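Local coordinates for protein 3,6-diketocamphane 1,6-monooxygenase (Pseudomonas putida, PDB 4UWM) that oxidises the camphor-derived diketone (1S,4S)-bornane-2,5-dione to its lactone with FMNH2 and O2, as the oxygenating component of a type II Baeyer-Villiger monooxygenase in (-)-camphor degradation, at residues T90-L95 against Y103-G108; H78-Q83 against R144-I149; F218-I223 against E235-A240. All coordinates share one frame; numbering follows the deposited sequence.

The three contacts each join a strand, or the residues flanking one, to a helix of the same TIM-barrel domain, whose parallel sheet they share. Interaction 1 lies within the chain loop closed by interaction 2; their centres are about 11 Å apart, and neighbouring strands 72-79 and 105-108 tie them together, with probable hydrogen bonds linking His78 to Gly106 and Gly108. Interaction 3 comes later in the chain, its centre about 20 Å from each of the others; Phe104 packs on Lys219, and Leu147 on Phe218. Together they fasten three helices, 85-98, 139-155 and 227-244, to the barrel that holds FMN. Interactions 1 and 2 also reach the second subunit of the homodimer.

Interaction 1 (T90-L95 against Y103-G108); sequences TMIGWL and YFLGIG
The first torsions of Tyr103 and Ile92 turn the two side chains to each other: with CG of Tyr103 opposite the backbone N (chi1 176°), the phenol ring is carried out from the segment leading into strand 105-108 toward helix 85-98, while in Ile92 (chi1 -70°) CG2 is the branch anti to the backbone N and CG1 stands beside it. The phenol oxygen arrives against the fork of the isoleucine. Tyr103 OH lies 3.6 Å from Ile92 CG2 and equally 3.6 Å from Ile92 CG1, so it rests against both branches at once in van der Waals contact, with no hydrogen bond across the segments. CG2 continues onto the ring, 3.8 Å from Tyr103 CE1, at an oblique angle. One helical turn further on, Leu95 comes from the same side of the ring plane, but near the opposite ring edge, its CD2 lying 4.2 Å from Tyr103 CE2. Both aliphatic chains cross the tyrosine at about a right angle.

This is the helix-to-strand packing of a beta-alpha-beta crossover, in which helix 85-98 connects the parallel strands 72-79 and 105-108 of the TIM barrel characteristic of the bacterial luciferase family. The second half of the contact lies two residues along, where Leu105 also directs its side chain at the helix. Both its methyls touch the tip of Ile92: Ile92 CD1 is 3.6 Å from Leu105 CD1 and 3.8 Å from Leu105 CD2. Trp154 of helix 139-155 touches both Ile92 and Leu105, and Met150 adds to the cover over Ile92, which draws a second helix into the same apolar cluster. On helix 85-98, Thr90, Met91 and Trp94 also pack on Pro55, Asn56 and Ala19 of the second subunit, respectively, placing the helix between the barrel wall and the dimer partner.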
loop_
_atom_site.group_PDB
_atom_site.type_symbol
_atom_site.label_atom_id
_atom_site.label_comp_id
_atom_site.label_asym_id
_atom_site.label_seq_id
_atom_site.Cartn_x
_atom_site.Cartn_y
_atom_site.Cartn_z
ATOM N N THR A 90 -4.447 -8.062 -7.308
ATOM C CA THR A 90 -4.610 -8.660 -5.977
ATOM C C THR A 90 -4.796 -7.565 -4.897
ATOM O O THR A 90 -5.668 -7.685 -4.039
ATOM C CB THR A 90 -3.380 -9.540 -5.615
ATOM O OG1 THR A 90 -3.187 -10.538 -6.630
ATOM C CG2 THR A 90 -3.547 -10.234 -4.244
ATOM N N MET A 91 -3.971 -6.525 -4.968
ATOM C CA MET A 91 -4.039 -5.404 -4.002
ATOM C C MET A 91 -5.387 -4.694 -4.114
ATOM O O MET A 91 -6.032 -4.413 -3.102
ATOM C CB MET A 91 -2.886 -4.412 -4.215
ATOM C CG MET A 91 -2.893 -3.216 -3.224
ATOM S SD MET A 91 -3.820 -1.819 -3.847
ATOM C CE MET A 91 -2.732 -1.174 -5.104
ATOM N N ILE A 92 -5.813 -4.412 -5.338
ATOM C CA ILE A 92 -7.108 -3.747 -5.576
ATOM C C ILE A 92 -8.270 -4.559 -4.984
ATOM O O ILE A 92 -9.134 -4.017 -4.297
ATOM C CB ILE A 92 -7.323 -3.516 -7.086
ATOM C CG1 ILE A 92 -6.358 -2.446 -7.602
ATOM C CG2 ILE A 92 -8.780 -3.132 -7.385
ATOM C CD1 ILE A 92 -6.228 -2.367 -9.110
ATOM N N GLY A 93 -8.297 -5.863 -5.265
ATOM C CA GLY A 93 -9.352 -6.717 -4.705
ATOM C C GLY A 93 -9.357 -6.760 -3.181
ATOM O O GLY A 93 -10.414 -6.715 -2.534
ATOM N N TRP A 94 -8.170 -6.841 -2.585
ATOM C CA TRP A 94 -8.090 -6.973 -1.151
ATOM C C TRP A 94 -8.515 -5.651 -0.488
ATOM O O TRP A 94 -9.225 -5.658 0.506
ATOM C CB TRP A 94 -6.640 -7.321 -0.714
ATOM C CG TRP A 94 -6.515 -7.661 0.754
ATOM C CD1 TRP A 94 -7.305 -8.526 1.465
ATOM C CD2 TRP A 94 -5.532 -7.160 1.689
ATOM N NE1 TRP A 94 -6.885 -8.598 2.768
ATOM C CE2 TRP A 94 -5.802 -7.769 2.941
ATOM C CE3 TRP A 94 -4.469 -6.239 1.594
ATOM C CZ2 TRP A 94 -5.043 -7.507 4.085
ATOM C CZ3 TRP A 94 -3.698 -5.980 2.745
ATOM C CH2 TRP A 94 -3.984 -6.613 3.966
ATOM N N LEU A 95 -8.057 -4.544 -1.054
ATOM C CA LEU A 95 -8.382 -3.207 -0.510
ATOM C C LEU A 95 -9.887 -2.928 -0.669
ATOM O O LEU A 95 -10.511 -2.419 0.253
ATOM C CB LEU A 95 -7.530 -2.136 -1.191
ATOM C CG LEU A 95 -7.715 -0.680 -0.674
ATOM C CD1 LEU A 95 -7.618 -0.634 0.844
ATOM C CD2 LEU A 95 -6.679 0.249 -1.326
ATOM N N TYR A 103 -15.240 1.726 -2.762
ATOM C CA TYR A 103 -14.002 1.779 -3.528
ATOM C C TYR A 103 -14.360 1.829 -4.987
ATOM O O TYR A 103 -15.322 1.197 -5.395
ATOM C CB TYR A 103 -13.151 0.515 -3.203
ATOM C CG TYR A 103 -11.891 0.425 -4.008
ATOM C CD1 TYR A 103 -11.891 -0.184 -5.262
ATOM C CD2 TYR A 103 -10.697 0.970 -3.531
ATOM C CE1 TYR A 103 -10.751 -0.233 -6.028
ATOM C CE2 TYR A 103 -9.536 0.921 -4.292
ATOM C CZ TYR A 103 -9.572 0.306 -5.534
ATOM O OH TYR A 103 -8.444 0.257 -6.319
ATOM N N PHE A 104 -13.616 2.596 -5.778
ATOM C CA PHE A 104 -13.612 2.387 -7.219
ATOM C C PHE A 104 -12.225 2.653 -7.755
ATOM O O PHE A 104 -11.377 3.186 -7.037
ATOM C CB PHE A 104 -14.738 3.150 -7.974
ATOM C CG PHE A 104 -14.686 4.651 -7.850
ATOM C CD1 PHE A 104 -15.146 5.284 -6.696
ATOM C CD2 PHE A 104 -14.213 5.434 -8.912
ATOM C CE1 PHE A 104 -15.110 6.669 -6.586
ATOM C CE2 PHE A 104 -14.165 6.822 -8.801
ATOM C CZ PHE A 104 -14.633 7.431 -7.635
ATOM N N LEU A 105 -11.988 2.270 -9.004
ATOM C CA LEU A 105 -10.640 2.215 -9.554
ATOM C C LEU A 105 -10.417 3.142 -10.741
ATOM O O LEU A 105 -10.976 2.938 -11.833
ATOM C CB LEU A 105 -10.307 0.755 -9.947
ATOM C CG LEU A 105 -9.051 0.493 -10.778
ATOM C CD1 LEU A 105 -7.783 0.781 -9.964
ATOM C CD2 LEU A 105 -9.063 -0.964 -11.279
ATOM N N GLY A 106 -9.548 4.133 -10.555
ATOM C CA GLY A 106 -9.078 4.928 -11.681
ATOM C C GLY A 106 -7.872 4.265 -12.306
ATOM O O GLY A 106 -6.953 3.860 -11.592
ATOM N N ILE A 107 -7.870 4.149 -13.638
ATOM C CA ILE A 107 -6.679 3.648 -14.365
ATOM C C ILE A 107 -6.156 4.675 -15.348
ATOM O O ILE A 107 -6.918 5.497 -15.831
ATOM C CB ILE A 107 -6.970 2.325 -15.110
ATOM C CG1 ILE A 107 -7.988 2.551 -16.254
ATOM C CG2 ILE A 107 -7.448 1.270 -14.126
ATOM C CD1 ILE A 107 -8.112 1.374 -17.215
ATOM N N GLY A 108 -4.858 4.661 -15.628
ATOM C CA GLY A 108 -4.310 5.557 -16.629
ATOM C C GLY A 108 -2.935 5.144 -17.070
ATOM O O GLY A 108 -2.370 4.196 -16.530
#

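Interaction 2 (H78-Q83 against R144-I149); sequences HLLPHQ and RESLFI
Leu80 meets Ser146 from its first side-chain carbon onward. At the root, Leu80 CB packs 3.7 Å from Ser146 CB, where the short 3-10 turn after strand 72-79 comes closest to helix 139-155. CG, placed anti to the carbonyl carbon (chi1 -52°), passes alongside the serine hydroxyl. The two methyls then part. CD1 goes furthest into the helix surface: it lies 3.5 Å from Ser146 OG and reaches Leu147, whose CB is 4.3 Å from Leu80 CD1. CD2 stays farther from the hydroxyl, at 4.1 Å from Ser146 OG. The hydroxyl oxygen is therefore lined by four carbons of a single leucine, an apolar flank that can offer it no hydrogen bond.

Across the contact the hydroxyl is joined to the turn by a water beside the leucine, 2.8 Å from Ser146 OG. The water donates to Leu80 O at 2.6 Å. It also donates to Gln83 O, at 2.8 Å. The carbonyls of Leu80 and of Gln83, three residues on, are thus gathered on one water and tethered to the helix, although no direct hydrogen bond spans the segments. The OG is turned anti to its own backbone N (chi1 164°), which directs it at the turn.

Leu88 of helix 85-98, Ile107 of strand 105-108, and Val143 and Met150 of helix 139-155 add to the apolar surroundings of Leu80. Helix 139-155 comes after the neighbouring strand 105-108 in the chain, so the loop after one strand packs on a helix that follows the next. The contact belongs to a beta-alpha loop at the C-terminal end of a TIM-barrel strand, the end at which enzymes of this fold carry their active sites; here the Leu80 side chain stays about 10 Å from the bound FMN.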
loop_
_atom_site.group_PDB
_atom_site.type_symbol
_atom_site.label_atom_id
_atom_site.label_comp_id
_atom_site.label_asym_id
_atom_site.label_seq_id
_atom_site.Cartn_x
_atom_site.Cartn_y
_atom_site.Cartn_z
ATOM N N HIS A 78 -4.297 4.732 -10.709
ATOM C CA HIS A 78 -3.166 3.795 -10.789
ATOM C C HIS A 78 -2.612 3.796 -12.204
ATOM O O HIS A 78 -3.370 3.688 -13.177
ATOM C CB HIS A 78 -3.601 2.374 -10.408
ATOM C CG HIS A 78 -3.732 2.142 -8.940
ATOM N ND1 HIS A 78 -2.779 2.557 -8.029
ATOM C CD2 HIS A 78 -4.667 1.467 -8.228
ATOM C CE1 HIS A 78 -3.149 2.172 -6.811
ATOM N NE2 HIS A 78 -4.301 1.530 -6.901
ATOM N N LEU A 79 -1.304 3.942 -12.327
ATOM C CA LEU A 79 -0.664 3.970 -13.631
ATOM C C LEU A 79 -0.278 2.519 -13.989
ATOM O O LEU A 79 0.737 1.996 -13.543
ATOM C CB LEU A 79 0.544 4.916 -13.639
ATOM C CG LEU A 79 0.167 6.351 -13.186
ATOM C CD1 LEU A 79 1.355 7.284 -13.260
ATOM C CD2 LEU A 79 -0.984 6.894 -14.050
ATOM N N LEU A 80 -1.133 1.885 -14.777
ATOM C CA LEU A 80 -0.970 0.448 -15.127
ATOM C C LEU A 80 0.360 0.043 -15.730
ATOM O O LEU A 80 0.832 -1.055 -15.439
ATOM C CB LEU A 80 -2.137 -0.047 -15.975
ATOM C CG LEU A 80 -3.554 0.207 -15.456
ATOM C CD1 LEU A 80 -4.560 -0.614 -16.253
ATOM C CD2 LEU A 80 -3.706 -0.076 -13.973
ATOM N N PRO A 81 0.995 0.916 -16.546
ATOM C CA PRO A 81 2.306 0.520 -17.088
ATOM C C PRO A 81 3.435 0.362 -16.055
ATOM O O PRO A 81 4.493 -0.182 -16.375
ATOM C CB PRO A 81 2.630 1.647 -18.069
ATOM C CG PRO A 81 1.305 2.251 -18.420
ATOM C CD PRO A 81 0.531 2.186 -17.135
ATOM N N HIS A 82 3.203 0.789 -14.807
ATOM C CA HIS A 82 4.279 0.857 -13.819
ATOM C C HIS A 82 4.328 -0.334 -12.821
ATOM O O HIS A 82 5.194 -0.354 -11.938
ATOM C CB HIS A 82 4.168 2.176 -12.991
ATOM C CG HIS A 82 4.370 3.437 -13.778
ATOM N ND1 HIS A 82 4.194 4.687 -13.217
ATOM C CD2 HIS A 82 4.700 3.651 -15.081
ATOM C CE1 HIS A 82 4.433 5.619 -14.133
ATOM N NE2 HIS A 82 4.744 5.017 -15.270
ATOM N N GLN A 83 3.400 -1.294 -12.938
ATOM C CA GLN A 83 3.212 -2.387 -11.966
ATOM C C GLN A 83 2.960 -3.699 -12.688
ATOM O O GLN A 83 2.349 -3.688 -13.772
ATOM C CB GLN A 83 1.947 -2.144 -11.105
ATOM C CG GLN A 83 1.869 -0.806 -10.404
ATOM C CD GLN A 83 0.977 -0.833 -9.171
ATOM O OE1 GLN A 83 0.368 0.176 -8.799
ATOM N NE2 GLN A 83 0.918 -1.981 -8.520
ATOM N N ARG A 144 -3.909 -1.376 -21.864
ATOM C CA ARG A 144 -4.835 -2.392 -22.371
ATOM C C ARG A 144 -4.489 -3.811 -21.899
ATOM O O ARG A 144 -5.356 -4.555 -21.472
ATOM C CB ARG A 144 -4.859 -2.344 -23.907
ATOM C CG ARG A 144 -6.181 -2.733 -24.539
ATOM C CD ARG A 144 -6.144 -2.516 -26.048
ATOM N NE ARG A 144 -5.598 -1.207 -26.416
ATOM C CZ ARG A 144 -4.487 -1.026 -27.126
ATOM N NH1 ARG A 144 -3.791 -2.068 -27.564
ATOM N NH2 ARG A 144 -4.078 0.201 -27.408
ATOM N N GLU A 145 -3.219 -4.180 -22.003
ATOM C CA GLU A 145 -2.787 -5.525 -21.619
ATOM C C GLU A 145 -2.939 -5.711 -20.114
ATOM O O GLU A 145 -3.384 -6.759 -19.659
ATOM C CB GLU A 145 -1.344 -5.814 -22.067
ATOM C CG GLU A 145 -0.876 -7.256 -21.820
ATOM C CD GLU A 145 0.545 -7.504 -22.292
ATOM O OE1 GLU A 145 0.914 -7.030 -23.373
ATOM O OE2 GLU A 145 1.315 -8.169 -21.591
ATOM N N SER A 146 -2.578 -4.683 -19.340
ATOM C CA SER A 146 -2.725 -4.797 -17.882
ATOM C C SER A 146 -4.185 -5.021 -17.511
ATOM O O SER A 146 -4.516 -5.925 -16.753
ATOM C CB SER A 146 -2.169 -3.560 -17.152
ATOM O OG SER A 146 -2.669 -3.563 -15.815
ATOM N N LEU A 147 -5.074 -4.201 -18.055
ATOM C CA LEU A 147 -6.490 -4.318 -17.720
ATOM C C LEU A 147 -7.035 -5.691 -18.150
ATOM O O LEU A 147 -7.804 -6.314 -17.423
ATOM C CB LEU A 147 -7.280 -3.197 -18.406
ATOM C CG LEU A 147 -8.799 -3.184 -18.241
ATOM C CD1 LEU A 147 -9.207 -3.103 -16.771
ATOM C CD2 LEU A 147 -9.346 -2.007 -19.023
ATOM N N PHE A 148 -6.619 -6.146 -19.327
ATOM C CA PHE A 148 -6.993 -7.492 -19.820
ATOM C C PHE A 148 -6.648 -8.538 -18.766
ATOM O O PHE A 148 -7.508 -9.330 -18.385
ATOM C CB PHE A 148 -6.291 -7.790 -21.147
ATOM C CG PHE A 148 -6.466 -9.214 -21.632
ATOM C CD1 PHE A 148 -7.634 -9.612 -22.272
ATOM C CD2 PHE A 148 -5.453 -10.148 -21.451
ATOM C CE1 PHE A 148 -7.792 -10.911 -22.730
ATOM C CE2 PHE A 148 -5.605 -11.459 -21.900
ATOM C CZ PHE A 148 -6.776 -11.835 -22.547
ATOM N N ILE A 149 -5.401 -8.510 -18.276
ATOM C CA ILE A 149 -4.937 -9.422 -17.212
ATOM C C ILE A 149 -5.690 -9.268 -15.892
ATOM O O ILE A 149 -6.163 -10.262 -15.326
ATOM C CB ILE A 149 -3.398 -9.291 -16.987
ATOM C CG1 ILE A 149 -2.654 -9.739 -18.250
ATOM C CG2 ILE A 149 -2.940 -10.064 -15.749
ATOM C CD1 ILE A 149 -1.188 -9.318 -18.342
HETATM O O HOH W 1 -0.342 -3.091 -14.284
#

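Interaction 3 (F218-I223 against E235-A240); sequences FKPVSI and EVYSEA
A beta-alpha-beta unit of the TIM barrel, strand 219-223 followed by helix 227-244 and strand 254-261, is bridged by Tyr237, which spans from the helix to the start of the first strand. With CG anti to the backbone N (chi1 178°), the ring is carried from the helix toward the strand. Its hydroxyl donates to the backbone carbonyl of Phe218, Tyr237 OH to Phe218 O being 2.7 Å, and the donor lies almost in line with the carbonyl bond (164°). That acceptor lies at the ring edge, near its plane. Pro220, two residues further along, instead covers one face: its CG stands 3.9 Å from the centroid of the Tyr237 ring and only 13° off the ring normal, a CH-pi contact. Pro220 CD leans toward the phenol end, 3.8 Å from Tyr237 CZ. Ala213 of helix 208-216 also touches Tyr237, while at the far end of the strand Ile223 lines the FMN pocket. The hydrogen bond holds the phenol end and the proline covers a face, so position and rotation of the ring are both restrained, and a buried main-chain carbonyl obtains its donor from a helix side chain.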
loop_
_atom_site.group_PDB
_atom_site.type_symbol
_atom_site.label_atom_id
_atom_site.label_comp_id
_atom_site.label_asym_id
_atom_site.label_seq_id
_atom_site.Cartn_x
_atom_site.Cartn_y
_atom_site.Cartn_z
ATOM N N PHE A 218 -17.028 2.734 -18.668
ATOM C CA PHE A 218 -16.292 3.256 -17.500
ATOM C C PHE A 218 -16.870 4.592 -17.021
ATOM O O PHE A 218 -17.626 5.249 -17.743
ATOM C CB PHE A 218 -14.803 3.423 -17.839
ATOM C CG PHE A 218 -14.080 2.128 -18.099
ATOM C CD1 PHE A 218 -14.578 0.919 -17.618
ATOM C CD2 PHE A 218 -12.870 2.126 -18.794
ATOM C CE1 PHE A 218 -13.908 -0.268 -17.852
ATOM C CE2 PHE A 218 -12.193 0.936 -19.031
ATOM C CZ PHE A 218 -12.705 -0.257 -18.549
ATOM N N LYS A 219 -16.501 4.996 -15.807
ATOM C CA LYS A 219 -16.875 6.292 -15.256
ATOM C C LYS A 219 -15.971 7.381 -15.840
ATOM O O LYS A 219 -14.748 7.276 -15.752
ATOM C CB LYS A 219 -16.781 6.218 -13.728
ATOM C CG LYS A 219 -16.947 7.533 -12.980
ATOM C CD LYS A 219 -16.802 7.309 -11.474
ATOM C CE LYS A 219 -16.976 8.592 -10.682
ATOM N NZ LYS A 219 -18.395 9.062 -10.719
ATOM N N PRO A 220 -16.561 8.431 -16.469
ATOM C CA PRO A 220 -15.714 9.494 -16.998
ATOM C C PRO A 220 -15.388 10.567 -15.925
ATOM O O PRO A 220 -16.249 10.947 -15.134
ATOM C CB PRO A 220 -16.577 10.076 -18.132
ATOM C CG PRO A 220 -17.980 9.929 -17.609
ATOM C CD PRO A 220 -17.987 8.636 -16.820
ATOM N N VAL A 221 -14.145 11.037 -15.905
ATOM C CA VAL A 221 -13.718 12.089 -14.970
ATOM C C VAL A 221 -13.077 13.171 -15.827
ATOM O O VAL A 221 -12.166 12.901 -16.588
ATOM C CB VAL A 221 -12.698 11.565 -13.898
ATOM C CG1 VAL A 221 -12.375 12.654 -12.876
ATOM C CG2 VAL A 221 -13.238 10.343 -13.182
ATOM N N SER A 222 -13.567 14.404 -15.710
ATOM C CA SER A 222 -13.025 15.511 -16.480
ATOM C C SER A 222 -12.464 16.574 -15.546
ATOM O O SER A 222 -13.020 16.823 -14.477
ATOM C CB SER A 222 -14.123 16.154 -17.351
ATOM O OG SER A 222 -14.722 15.224 -18.249
ATOM N N ILE A 223 -11.360 17.183 -15.953
ATOM C CA ILE A 223 -10.845 18.368 -15.276
ATOM C C ILE A 223 -11.441 19.580 -15.995
ATOM O O ILE A 223 -11.283 19.722 -17.205
ATOM C CB ILE A 223 -9.301 18.444 -15.322
ATOM C CG1 ILE A 223 -8.641 17.095 -14.954
ATOM C CG2 ILE A 223 -8.795 19.589 -14.451
ATOM C CD1 ILE A 223 -8.790 16.636 -13.512
ATOM N N GLU A 235 -19.990 14.689 -25.436
ATOM C CA GLU A 235 -20.252 14.264 -26.817
ATOM C C GLU A 235 -19.495 12.977 -27.144
ATOM O O GLU A 235 -20.101 11.981 -27.539
ATOM C CB GLU A 235 -19.829 15.344 -27.824
ATOM C CG GLU A 235 -20.764 16.535 -27.947
ATOM C CD GLU A 235 -20.276 17.559 -28.956
ATOM O OE1 GLU A 235 -19.254 17.316 -29.626
ATOM O OE2 GLU A 235 -20.916 18.616 -29.081
ATOM N N VAL A 236 -18.166 13.008 -26.968
ATOM C CA VAL A 236 -17.297 11.887 -27.312
ATOM C C VAL A 236 -17.657 10.641 -26.505
ATOM O O VAL A 236 -17.761 9.549 -27.062
ATOM C CB VAL A 236 -15.799 12.253 -27.174
ATOM C CG1 VAL A 236 -14.925 11.008 -27.279
ATOM C CG2 VAL A 236 -15.400 13.269 -28.242
ATOM N N TYR A 237 -17.880 10.822 -25.203
ATOM C CA TYR A 237 -18.232 9.718 -24.305
ATOM C C TYR A 237 -19.548 9.055 -24.675
ATOM O O TYR A 237 -19.611 7.826 -24.749
ATOM C CB TYR A 237 -18.336 10.204 -22.850
ATOM C CG TYR A 237 -18.737 9.132 -21.848
ATOM C CD1 TYR A 237 -17.787 8.237 -21.322
ATOM C CD2 TYR A 237 -20.049 9.028 -21.398
ATOM C CE1 TYR A 237 -18.156 7.265 -20.396
ATOM C CE2 TYR A 237 -20.418 8.065 -20.474
ATOM C CZ TYR A 237 -19.468 7.185 -19.970
ATOM O OH TYR A 237 -19.839 6.221 -19.041
ATOM N N SER A 238 -20.597 9.871 -24.837
ATOM C CA SER A 238 -21.939 9.349 -25.108
ATOM C C SER A 238 -22.008 8.643 -26.457
ATOM O O SER A 238 -22.646 7.603 -26.570
ATOM C CB SER A 238 -22.992 10.454 -25.014
ATOM O OG SER A 238 -22.584 11.600 -25.739
ATOM N N GLU A 239 -21.338 9.211 -27.465
ATOM C CA GLU A 239 -21.327 8.616 -28.797
ATOM C C GLU A 239 -20.661 7.234 -28.771
ATOM O O GLU A 239 -21.185 6.279 -29.358
ATOM C CB GLU A 239 -20.670 9.565 -29.808
ATOM C CG GLU A 239 -21.567 10.737 -30.205
ATOM C CD GLU A 239 -20.813 11.907 -30.828
ATOM O OE1 GLU A 239 -19.697 11.702 -31.349
ATOM O OE2 GLU A 239 -21.344 13.040 -30.798
ATOM N N ALA A 240 -19.530 7.125 -28.068
ATOM C CA ALA A 240 -18.854 5.837 -27.878
ATOM C C ALA A 240 -19.727 4.874 -27.091
ATOM O O ALA A 240 -19.863 3.715 -27.470
ATOM C CB ALA A 240 -17.503 6.023 -27.201
#